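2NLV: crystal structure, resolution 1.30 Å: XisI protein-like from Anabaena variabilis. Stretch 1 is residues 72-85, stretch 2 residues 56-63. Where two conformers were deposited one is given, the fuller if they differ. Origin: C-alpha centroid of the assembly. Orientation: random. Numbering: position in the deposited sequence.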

# COMPACT_ATOMS: atom_id res chain seq x y z
N GLN A 72 1.86 -11.06 0.62
CA GLN A 72 3.04 -10.37 0.16
C GLN A 72 3.94 -9.85 1.24
O GLN A 72 5.10 -9.60 1.00
CB GLN A 72 2.68 -9.19 -0.76
CG GLN A 72 1.79 -9.58 -1.98
CD GLN A 72 2.54 -10.13 -3.15
OE1 GLN A 72 3.60 -10.72 -3.01
NE2 GLN A 72 1.95 -9.97 -4.35
N GLN A 73 3.40 -9.66 2.43
CA GLN A 73 4.17 -9.12 3.55
C GLN A 73 3.46 -9.54 4.82
O GLN A 73 2.23 -9.52 4.89
CB GLN A 73 4.19 -7.59 3.46
CG GLN A 73 4.75 -6.79 4.64
CD GLN A 73 6.16 -6.50 4.45
OE1 GLN A 73 6.91 -7.29 3.91
NE2 GLN A 73 6.54 -5.30 4.91
N ASN A 74 4.22 -9.93 5.87
CA ASN A 74 3.69 -10.23 7.18
C ASN A 74 4.77 -9.99 8.20
O ASN A 74 5.69 -10.79 8.36
CB ASN A 74 3.26 -11.68 7.30
CG ASN A 74 2.83 -12.01 8.70
OD1 ASN A 74 2.33 -11.15 9.43
ND2 ASN A 74 2.95 -13.29 9.05
N LEU A 75 4.66 -8.84 8.88
CA LEU A 75 5.61 -8.52 9.99
C LEU A 75 5.12 -8.96 11.33
O LEU A 75 5.77 -8.67 12.33
CB LEU A 75 5.89 -7.01 9.99
CG LEU A 75 6.37 -6.40 8.69
CD1 LEU A 75 6.75 -4.88 8.77
CD2 LEU A 75 7.52 -7.21 8.14
N THR A 76 3.99 -9.61 11.44
CA THR A 76 3.49 -10.10 12.72
C THR A 76 4.08 -11.48 13.03
O THR A 76 4.75 -12.08 12.21
CB THR A 76 1.98 -10.25 12.70
OG1 THR A 76 1.62 -11.45 11.98
CG2 THR A 76 1.29 -9.02 12.06
N ASP A 77 3.83 -11.98 14.22
CA ASP A 77 4.25 -13.36 14.49
C ASP A 77 3.05 -14.30 14.36
O ASP A 77 3.11 -15.44 14.86
CB ASP A 77 5.02 -13.51 15.82
CG ASP A 77 4.25 -13.02 16.97
OD1 ASP A 77 3.04 -12.75 16.80
OD2 ASP A 77 4.88 -12.91 18.07
N ARG A 78 1.93 -13.81 13.77
CA ARG A 78 0.74 -14.61 13.36
C ARG A 78 1.03 -15.30 11.99
O ARG A 78 2.01 -15.00 11.32
CB ARG A 78 -0.60 -13.78 13.28
CG ARG A 78 -1.42 -13.61 14.61
CD ARG A 78 -2.52 -12.55 14.63
NE ARG A 78 -3.70 -12.89 13.84
CZ ARG A 78 -4.80 -12.11 13.69
NH1 ARG A 78 -4.93 -10.90 14.28
NH2 ARG A 78 -5.80 -12.56 12.97
N ASN A 79 0.17 -16.24 11.65
CA ASN A 79 0.19 -16.99 10.38
C ASN A 79 -1.08 -16.70 9.61
O ASN A 79 -2.04 -17.47 9.70
CB ASN A 79 0.32 -18.48 10.71
CG ASN A 79 0.69 -19.30 9.52
OD1 ASN A 79 0.24 -19.04 8.40
ND2 ASN A 79 1.49 -20.34 9.76
N PRO A 80 -1.12 -15.55 8.88
CA PRO A 80 -2.33 -15.20 8.13
C PRO A 80 -2.76 -16.21 7.12
O PRO A 80 -3.95 -16.39 6.88
CB PRO A 80 -1.99 -13.88 7.48
CG PRO A 80 -0.63 -13.57 7.86
CD PRO A 80 -0.05 -14.55 8.79
N ALA A 81 -1.82 -16.95 6.53
CA ALA A 81 -2.19 -18.01 5.61
C ALA A 81 -3.04 -19.09 6.27
O ALA A 81 -4.09 -19.45 5.74
CB ALA A 81 -0.99 -18.61 4.92
N GLU A 82 -2.61 -19.56 7.44
CA GLU A 82 -3.39 -20.51 8.16
C GLU A 82 -4.71 -19.98 8.64
O GLU A 82 -5.69 -20.71 8.73
CB GLU A 82 -2.58 -21.05 9.35
CG GLU A 82 -1.67 -22.18 8.96
CD GLU A 82 -2.33 -23.30 8.10
OE1 GLU A 82 -3.21 -24.04 8.62
OE2 GLU A 82 -1.98 -23.45 6.89
N GLU A 83 -4.76 -18.68 8.94
CA GLU A 83 -6.00 -18.11 9.33
C GLU A 83 -7.01 -18.10 8.18
O GLU A 83 -8.19 -18.41 8.35
CB GLU A 83 -5.78 -16.71 9.91
CG GLU A 83 -5.02 -16.81 11.22
CD GLU A 83 -4.44 -15.54 11.72
OE1 GLU A 83 -4.43 -14.53 10.98
OE2 GLU A 83 -4.00 -15.52 12.88
N LEU A 84 -6.55 -17.75 6.99
CA LEU A 84 -7.40 -17.82 5.81
C LEU A 84 -7.91 -19.21 5.56
O LEU A 84 -9.06 -19.42 5.21
CB LEU A 84 -6.69 -17.26 4.57
CG LEU A 84 -6.42 -15.76 4.60
CD1 LEU A 84 -5.48 -15.50 3.45
CD2 LEU A 84 -7.71 -14.93 4.47
N VAL A 85 -7.04 -20.21 5.73
CA VAL A 85 -7.49 -21.60 5.61
C VAL A 85 -8.56 -21.93 6.63
O VAL A 85 -9.53 -22.61 6.28
CB VAL A 85 -6.29 -22.55 5.74
CG1 VAL A 85 -6.67 -24.00 5.70
CG2 VAL A 85 -5.38 -22.32 4.58
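Stretch 2, residues 56-63: YRCVIHFD

Neighbouring antiparallel strands are held in register by their backbones, while side chains settle what each face of the sheet meets; residues 56-63 of this XisI-like protein, laid against residues 72-85, illustrate the principle well. Stretch 2 is extended nearly throughout, but the chain turns a corner at V59, where phi/psi of -80/-47° interrupts the β conformation, so that the strands before and after it belong to different sheets or faces. Strand 60-63 runs antiparallel to strand 72-74, with 151° between their N-to-C directions, a signed crossing angle of -151° and a closest axial approach of 4.6 Å. After a loop, stretch 1 enters helix 80-85, whose axis passes 11.9 Å from that of strand 60-63 at a signed crossing angle of -50°.

Register is set by two bridges. Q73 and H61 form the hydrogen-bonded pair, their CA atoms 5.1 Å apart: H61 N donates to Q73 O at 3.2 Å. N74 and I60 form the non-hydrogen-bonded pair, CA to CA 4.6 Å. H61 is bonded on both its N and its O, the latter accepting from Q72 N at 2.9 Å; beyond N74 and I60 the pairing continues with L75 N donating to V59 O at 2.8 Å. The corner residue thus still offers its carbonyl to the partner chain, and the close approach also brings I60 CA to 3.2 Å from Q73 O, a CA-H...O contact.

Side chains reinforce this alignment. On the face bearing Q73 and H61, their CB atoms lie 4.0 Å apart, and Q73 reaches along the partner chain to donate from NE2 to C58 O at 2.9 Å, tying its amide to the backbone beyond the corner. Q72 works in the other direction: its NE2 donates to D63 OD2 at 2.8 Å, while its CB lies over one face of the H61 ring, 4.2 Å from the centroid, in a CH-pi contact. H61 NE2 in turn donates to D63 OD1 at 2.8 Å, so D63 engages both residues.

Contacts on the N74 and I60 face include those from the helix. P80 CG lies 4.3 Å from I60 CD1, and P80 CB is 3.8 Å from F62 CZ; L84 CD1, one helical turn on, approaches F62 CE1 at 3.6 Å. Near the corner, T76 CG2 packs 3.6 Å from V59 CG1. Among the more exposed residues, L75 CD1 lies 3.6 Å from R57 NH2, and a water bridges R57 NH2 and L75 O.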

# COMPACT_ATOMS: atom_id res chain seq x y z
N TYR A 56 7.07 4.18 8.72
CA TYR A 56 6.43 3.94 7.44
C TYR A 56 6.61 2.47 7.12
O TYR A 56 7.64 2.05 6.57
CB TYR A 56 7.03 4.87 6.32
CG TYR A 56 6.28 4.75 5.04
CD1 TYR A 56 5.10 5.44 4.82
CD2 TYR A 56 6.76 3.95 4.01
CE1 TYR A 56 4.37 5.22 3.69
CE2 TYR A 56 5.99 3.74 2.87
CZ TYR A 56 4.82 4.36 2.72
OH TYR A 56 4.06 4.11 1.60
N ARG A 57 5.59 1.67 7.38
CA ARG A 57 5.76 0.25 7.26
C ARG A 57 4.46 -0.42 7.00
O ARG A 57 3.44 -0.03 7.50
CB ARG A 57 6.39 -0.31 8.51
CG ARG A 57 5.63 -0.01 9.73
CD ARG A 57 6.46 -0.27 10.97
NE ARG A 57 6.63 -1.69 11.21
CZ ARG A 57 5.83 -2.46 11.97
NH1 ARG A 57 4.73 -1.97 12.55
NH2 ARG A 57 6.11 -3.74 12.12
N CYS A 58 4.54 -1.43 6.17
CA CYS A 58 3.43 -2.26 5.87
C CYS A 58 3.51 -3.51 6.73
O CYS A 58 4.47 -4.25 6.61
CB CYS A 58 3.39 -2.60 4.40
SG CYS A 58 1.93 -3.67 4.05
N VAL A 59 2.51 -3.70 7.58
CA VAL A 59 2.50 -4.83 8.49
C VAL A 59 2.03 -6.11 7.79
O VAL A 59 2.62 -7.13 7.93
CB VAL A 59 1.67 -4.56 9.73
CG1 VAL A 59 1.79 -5.76 10.70
CG2 VAL A 59 2.12 -3.21 10.38
N ILE A 60 0.93 -6.04 7.05
CA ILE A 60 0.49 -7.13 6.17
C ILE A 60 -0.03 -6.56 4.87
O ILE A 60 -0.62 -5.49 4.81
CB ILE A 60 -0.63 -7.99 6.76
CG1 ILE A 60 -0.22 -8.59 8.10
CG2 ILE A 60 -1.02 -9.11 5.76
CD1 ILE A 60 -1.30 -9.39 8.76
N HIS A 61 0.19 -7.34 3.82
CA HIS A 61 -0.30 -6.99 2.48
C HIS A 61 -0.81 -8.27 1.82
O HIS A 61 -0.08 -9.26 1.74
CB HIS A 61 0.85 -6.39 1.69
CG HIS A 61 0.57 -6.00 0.27
ND1 HIS A 61 1.40 -5.12 -0.38
CD2 HIS A 61 -0.37 -6.36 -0.64
CE1 HIS A 61 0.97 -4.92 -1.62
NE2 HIS A 61 -0.09 -5.68 -1.82
N PHE A 62 -2.06 -8.23 1.34
CA PHE A 62 -2.65 -9.27 0.47
C PHE A 62 -3.03 -8.70 -0.87
O PHE A 62 -3.62 -7.61 -0.91
CB PHE A 62 -3.92 -9.80 1.08
CG PHE A 62 -3.75 -10.54 2.34
CD1 PHE A 62 -3.34 -11.87 2.32
CD2 PHE A 62 -4.19 -9.98 3.52
CE1 PHE A 62 -3.27 -12.61 3.53
CE2 PHE A 62 -4.13 -10.72 4.72
CZ PHE A 62 -3.67 -12.00 4.67
N ASP A 63 -2.75 -9.42 -1.94
CA ASP A 63 -3.37 -9.15 -3.24
C ASP A 63 -4.32 -10.29 -3.58
O ASP A 63 -4.19 -11.36 -3.05
CB ASP A 63 -2.34 -9.02 -4.32
CG ASP A 63 -1.35 -7.88 -4.04
OD1 ASP A 63 -1.83 -6.75 -3.75
OD2 ASP A 63 -0.14 -8.14 -4.15
O HOH W 1 4.94 -6.19 13.56